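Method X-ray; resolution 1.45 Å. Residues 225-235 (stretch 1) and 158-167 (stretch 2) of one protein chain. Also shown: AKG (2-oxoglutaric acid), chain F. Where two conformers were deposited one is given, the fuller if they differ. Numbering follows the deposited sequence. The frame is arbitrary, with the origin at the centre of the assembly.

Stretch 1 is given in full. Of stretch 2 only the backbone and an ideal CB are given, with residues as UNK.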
# COMPACT_ATOMS: atom_id res chain seq x y z
N TRP A 225 -4.83 30.13 -23.53
CA TRP A 225 -3.97 29.44 -22.57
C TRP A 225 -3.44 28.12 -23.10
O TRP A 225 -4.07 27.45 -23.90
CB TRP A 225 -4.66 29.29 -21.21
CG TRP A 225 -5.99 28.54 -21.24
CD1 TRP A 225 -7.25 29.08 -21.36
CD2 TRP A 225 -6.17 27.13 -21.15
NE1 TRP A 225 -8.21 28.09 -21.33
CE2 TRP A 225 -7.56 26.88 -21.18
CE3 TRP A 225 -5.29 26.05 -20.96
CZ2 TRP A 225 -8.11 25.61 -21.11
CZ3 TRP A 225 -5.86 24.78 -20.88
CH2 TRP A 225 -7.24 24.56 -20.97
N PHE A 226 -2.24 27.75 -22.62
CA PHE A 226 -1.59 26.51 -22.97
C PHE A 226 -0.90 26.00 -21.73
O PHE A 226 -0.17 26.77 -21.08
CB PHE A 226 -0.58 26.77 -24.10
CG PHE A 226 0.16 25.54 -24.54
CD1 PHE A 226 -0.29 24.83 -25.64
CD2 PHE A 226 1.28 25.10 -23.84
CE1 PHE A 226 0.38 23.70 -26.07
CE2 PHE A 226 1.96 23.94 -24.26
CZ PHE A 226 1.48 23.22 -25.36
N LEU A 227 -1.16 24.73 -21.43
CA LEU A 227 -0.60 24.05 -20.25
C LEU A 227 0.09 22.75 -20.71
O LEU A 227 -0.53 21.95 -21.42
CB LEU A 227 -1.80 23.73 -19.34
CG LEU A 227 -1.46 22.74 -18.23
CD1 LEU A 227 -0.41 23.26 -17.24
CD2 LEU A 227 -2.80 22.41 -17.53
N SER A 228 1.33 22.52 -20.28
CA SER A 228 1.92 21.23 -20.56
C SER A 228 2.91 20.84 -19.47
O SER A 228 3.53 21.69 -18.80
CB SER A 228 2.66 21.23 -21.89
OG SER A 228 3.17 19.92 -22.23
N ILE A 229 3.01 19.53 -19.30
CA ILE A 229 4.06 18.92 -18.47
C ILE A 229 5.15 18.28 -19.32
O ILE A 229 6.01 17.56 -18.78
CB ILE A 229 3.50 17.94 -17.40
CG1 ILE A 229 2.63 16.92 -18.11
CG2 ILE A 229 2.72 18.74 -16.33
CD1 ILE A 229 2.20 15.69 -17.25
N ASP A 230 5.09 18.51 -20.63
CA ASP A 230 6.19 18.10 -21.54
C ASP A 230 7.14 19.29 -21.72
O ASP A 230 6.75 20.29 -22.32
CB ASP A 230 5.56 17.68 -22.86
CG ASP A 230 6.57 17.21 -23.88
OD1 ASP A 230 7.77 17.43 -23.65
OD2 ASP A 230 6.11 16.68 -24.93
N PRO A 231 8.37 19.17 -21.22
CA PRO A 231 9.28 20.32 -21.29
C PRO A 231 9.78 20.63 -22.72
O PRO A 231 10.33 21.70 -22.92
CB PRO A 231 10.44 19.87 -20.39
CG PRO A 231 10.49 18.39 -20.57
CD PRO A 231 8.99 18.00 -20.55
N SER A 232 9.40 19.83 -23.71
CA SER A 232 9.68 20.17 -25.10
C SER A 232 8.97 21.46 -25.50
O SER A 232 9.29 22.07 -26.52
CB SER A 232 9.32 19.03 -26.07
OG SER A 232 7.93 18.93 -26.31
N PHE A 233 7.93 21.85 -24.75
CA PHE A 233 7.22 23.10 -25.11
C PHE A 233 7.82 24.35 -24.50
O PHE A 233 7.36 25.47 -24.76
CB PHE A 233 5.71 23.01 -24.77
CG PHE A 233 4.93 22.07 -25.67
CD1 PHE A 233 4.57 22.41 -26.97
CD2 PHE A 233 4.63 20.80 -25.22
CE1 PHE A 233 3.87 21.53 -27.77
CE2 PHE A 233 3.95 19.90 -26.02
CZ PHE A 233 3.56 20.27 -27.29
N VAL A 234 8.83 24.21 -23.65
CA VAL A 234 9.58 25.39 -23.24
C VAL A 234 10.16 26.04 -24.51
O VAL A 234 10.72 25.34 -25.37
CB VAL A 234 10.75 24.95 -22.33
CG1 VAL A 234 11.63 26.19 -22.00
CG2 VAL A 234 10.21 24.38 -21.03
N PRO A 235 10.02 27.37 -24.63
CA PRO A 235 10.51 28.06 -25.84
C PRO A 235 11.96 27.71 -26.12
O PRO A 235 12.76 27.51 -25.20
CB PRO A 235 10.38 29.54 -25.47
CG PRO A 235 9.17 29.57 -24.57
CD PRO A 235 9.29 28.30 -23.76
N UNK A 158 2.03 27.90 -19.73
CA UNK A 158 2.39 27.30 -18.45
C UNK A 158 2.96 25.92 -18.73
O UNK A 158 2.21 24.95 -18.97
CB UNK A 158 1.19 27.22 -17.51
N UNK A 159 4.28 25.80 -18.71
CA UNK A 159 4.95 24.55 -19.05
C UNK A 159 5.81 24.21 -17.84
O UNK A 159 6.60 25.02 -17.36
CB UNK A 159 5.78 24.66 -20.33
N UNK A 160 5.60 23.04 -17.26
CA UNK A 160 6.40 22.65 -16.11
C UNK A 160 6.73 21.16 -16.22
O UNK A 160 5.84 20.30 -16.12
CB UNK A 160 5.67 22.96 -14.80
N UNK A 161 7.97 20.83 -16.58
CA UNK A 161 8.26 19.45 -16.98
C UNK A 161 8.10 18.47 -15.84
O UNK A 161 8.40 18.78 -14.68
CB UNK A 161 9.68 19.35 -17.54
N UNK A 162 7.62 17.29 -16.21
CA UNK A 162 7.48 16.20 -15.22
C UNK A 162 8.09 14.93 -15.79
O UNK A 162 7.79 14.50 -16.92
CB UNK A 162 6.01 15.97 -14.85
N UNK A 163 8.86 14.29 -14.92
CA UNK A 163 9.45 13.01 -15.33
C UNK A 163 8.50 11.82 -15.34
O UNK A 163 7.30 11.95 -15.05
CB UNK A 163 10.62 12.68 -14.40
N UNK A 164 9.04 10.64 -15.63
CA UNK A 164 8.26 9.44 -15.89
C UNK A 164 7.50 8.95 -14.68
O UNK A 164 6.50 8.24 -14.80
CB UNK A 164 9.18 8.32 -16.40
N UNK A 165 7.90 9.35 -13.48
CA UNK A 165 7.19 8.94 -12.28
C UNK A 165 5.77 9.53 -12.27
O UNK A 165 4.88 8.94 -11.68
CB UNK A 165 7.96 9.37 -11.03
N UNK A 166 5.61 10.74 -12.80
CA UNK A 166 4.29 11.42 -12.69
C UNK A 166 3.19 10.55 -13.28
O UNK A 166 2.11 10.42 -12.68
CB UNK A 166 4.31 12.78 -13.40
N UNK A 167 3.43 9.93 -14.44
CA UNK A 167 2.46 9.04 -15.08
C UNK A 167 2.13 7.74 -14.41
O UNK A 167 1.23 7.02 -14.86
CB UNK A 167 2.96 8.71 -16.49
C1 AKG F . 2.24 20.58 -8.57
O1 AKG F . 3.17 19.90 -9.08
O2 AKG F . 1.27 20.04 -8.03
C2 AKG F . 2.30 22.02 -8.47
O5 AKG F . 1.37 22.61 -7.94
C3 AKG F . 3.48 22.78 -9.02
C4 AKG F . 3.12 23.23 -10.43
C5 AKG F . 4.28 23.86 -11.18
O3 AKG F . 5.39 23.29 -11.18
O4 AKG F . 4.10 24.92 -11.79

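Position 158 pairs with Leu 227 in a parallel bridge. Its N donates to Phe 226 O at 2.8 Å, and its O accepts from Ser 228 N at 2.9 Å. The CB lies on the Leu 227 face, 4.3 Å from Leu 227 CD1. AKG lies further out on this face, so a long side chain with a polar end would suit; a plain aliphatic would also pack. The residue is Tyr 158. Its CD1 touches Leu 227 CD1 at 3.9 Å, and its OH donates to AKG O4 at 2.6 Å.

Position 159 pairs with Ser 228 and points to the other face. The ideal CB is 4.5 Å from Val 234 CG2, and Phe 226, Pro 231 and Phe 233 line the surroundings. This apolar pocket suits a branched aliphatic such as valine or isoleucine. The residue is Val 159, chi1 t. Its CG1 lies 3.9 Å from Val 234 CG2, and its CG2 lies 4.0 Å from Phe 233 CB.

Position 160 donates its N to Ser 228 O at 2.9 Å. The CB points away from stretch 1, on the side where AKG lies. A small polar or beta-branched residue would suit. It is Thr 160. Its OG1 donates to AKG O3 at 2.9 Å.

Position 161 has phi/psi of -67/145, open to any residue. The obstacle is Pro 231: an ideal CB would sit 3.0 Å from Pro 231 CB, a clash. Glycine fits, and the residue is Gly 161.

Position 162 donates its N to Ile 229 O at 3.0 Å. The CB points sideways, 4.1 Å from Ile 229 CB. An aliphatic would pack here; a long basic chain could also reach the AKG carboxylates. Arg 162 does both. Its CG is 3.9 Å from Ile 229 CG2. Its NH2 donates to AKG O1 at 2.8 Å and AKG O3 at 3.0 Å. A water bridges Arg 162 O and Ile 229 O.

Positions 163, 164 and 165 have no CB near stretch 1, which sets no preference. They are Gly 163, Lys 164 and Trp 165.

Position 166 points toward stretch 1, its CB 5.3 Å from Ile 229 CD1. A large apolar or aromatic side chain would fill the gap. Tyr 166 does so, with CE2 3.5 Å from Ile 229 CD1.

Position 167 has room for a CB, so many residues would fit. It is Gly 167.

Stretch 2, residues 158-167: YVTGRGKWYG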
# COMPACT_ATOMS: atom_id res chain seq x y z
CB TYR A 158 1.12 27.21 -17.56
CG TYR A 158 1.44 27.09 -16.09
CD1 TYR A 158 1.85 25.87 -15.52
CD2 TYR A 158 1.38 28.21 -15.27
CE1 TYR A 158 2.12 25.79 -14.15
CE2 TYR A 158 1.68 28.15 -13.92
CZ TYR A 158 2.04 26.94 -13.36
OH TYR A 158 2.35 26.85 -12.01
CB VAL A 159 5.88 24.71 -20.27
CG1 VAL A 159 6.50 23.37 -20.57
CG2 VAL A 159 5.10 25.18 -21.50
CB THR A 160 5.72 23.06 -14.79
OG1 THR A 160 6.58 22.67 -13.70
CG2 THR A 160 4.36 22.38 -14.64
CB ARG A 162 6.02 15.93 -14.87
CG ARG A 162 5.38 17.06 -14.08
CD ARG A 162 5.92 17.16 -12.65
NE ARG A 162 5.23 18.21 -11.90
CZ ARG A 162 5.52 19.50 -12.00
NH1 ARG A 162 6.42 19.93 -12.87
NH2 ARG A 162 4.84 20.39 -11.25
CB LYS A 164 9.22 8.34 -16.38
CG LYS A 164 9.74 8.64 -17.77
CD LYS A 164 8.69 8.62 -18.80
CE LYS A 164 9.39 8.86 -20.13
NZ LYS A 164 8.92 7.76 -20.98
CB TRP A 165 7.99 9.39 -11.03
CG TRP A 165 8.22 10.86 -11.03
CD1 TRP A 165 9.25 11.52 -11.64
CD2 TRP A 165 7.36 11.88 -10.49
NE1 TRP A 165 9.11 12.89 -11.51
CE2 TRP A 165 7.94 13.13 -10.82
CE3 TRP A 165 6.15 11.84 -9.76
CZ2 TRP A 165 7.37 14.36 -10.44
CZ3 TRP A 165 5.61 13.08 -9.32
CH2 TRP A 165 6.20 14.28 -9.73
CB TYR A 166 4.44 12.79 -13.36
CG TYR A 166 3.26 13.71 -13.26
CD1 TYR A 166 3.26 14.72 -12.31
CD2 TYR A 166 2.21 13.64 -14.17
CE1 TYR A 166 2.17 15.62 -12.24
CE2 TYR A 166 1.12 14.54 -14.11
CZ TYR A 166 1.13 15.48 -13.15
OH TYR A 166 0.07 16.41 -13.05
O HOH W 1 5.58 14.79 -18.62
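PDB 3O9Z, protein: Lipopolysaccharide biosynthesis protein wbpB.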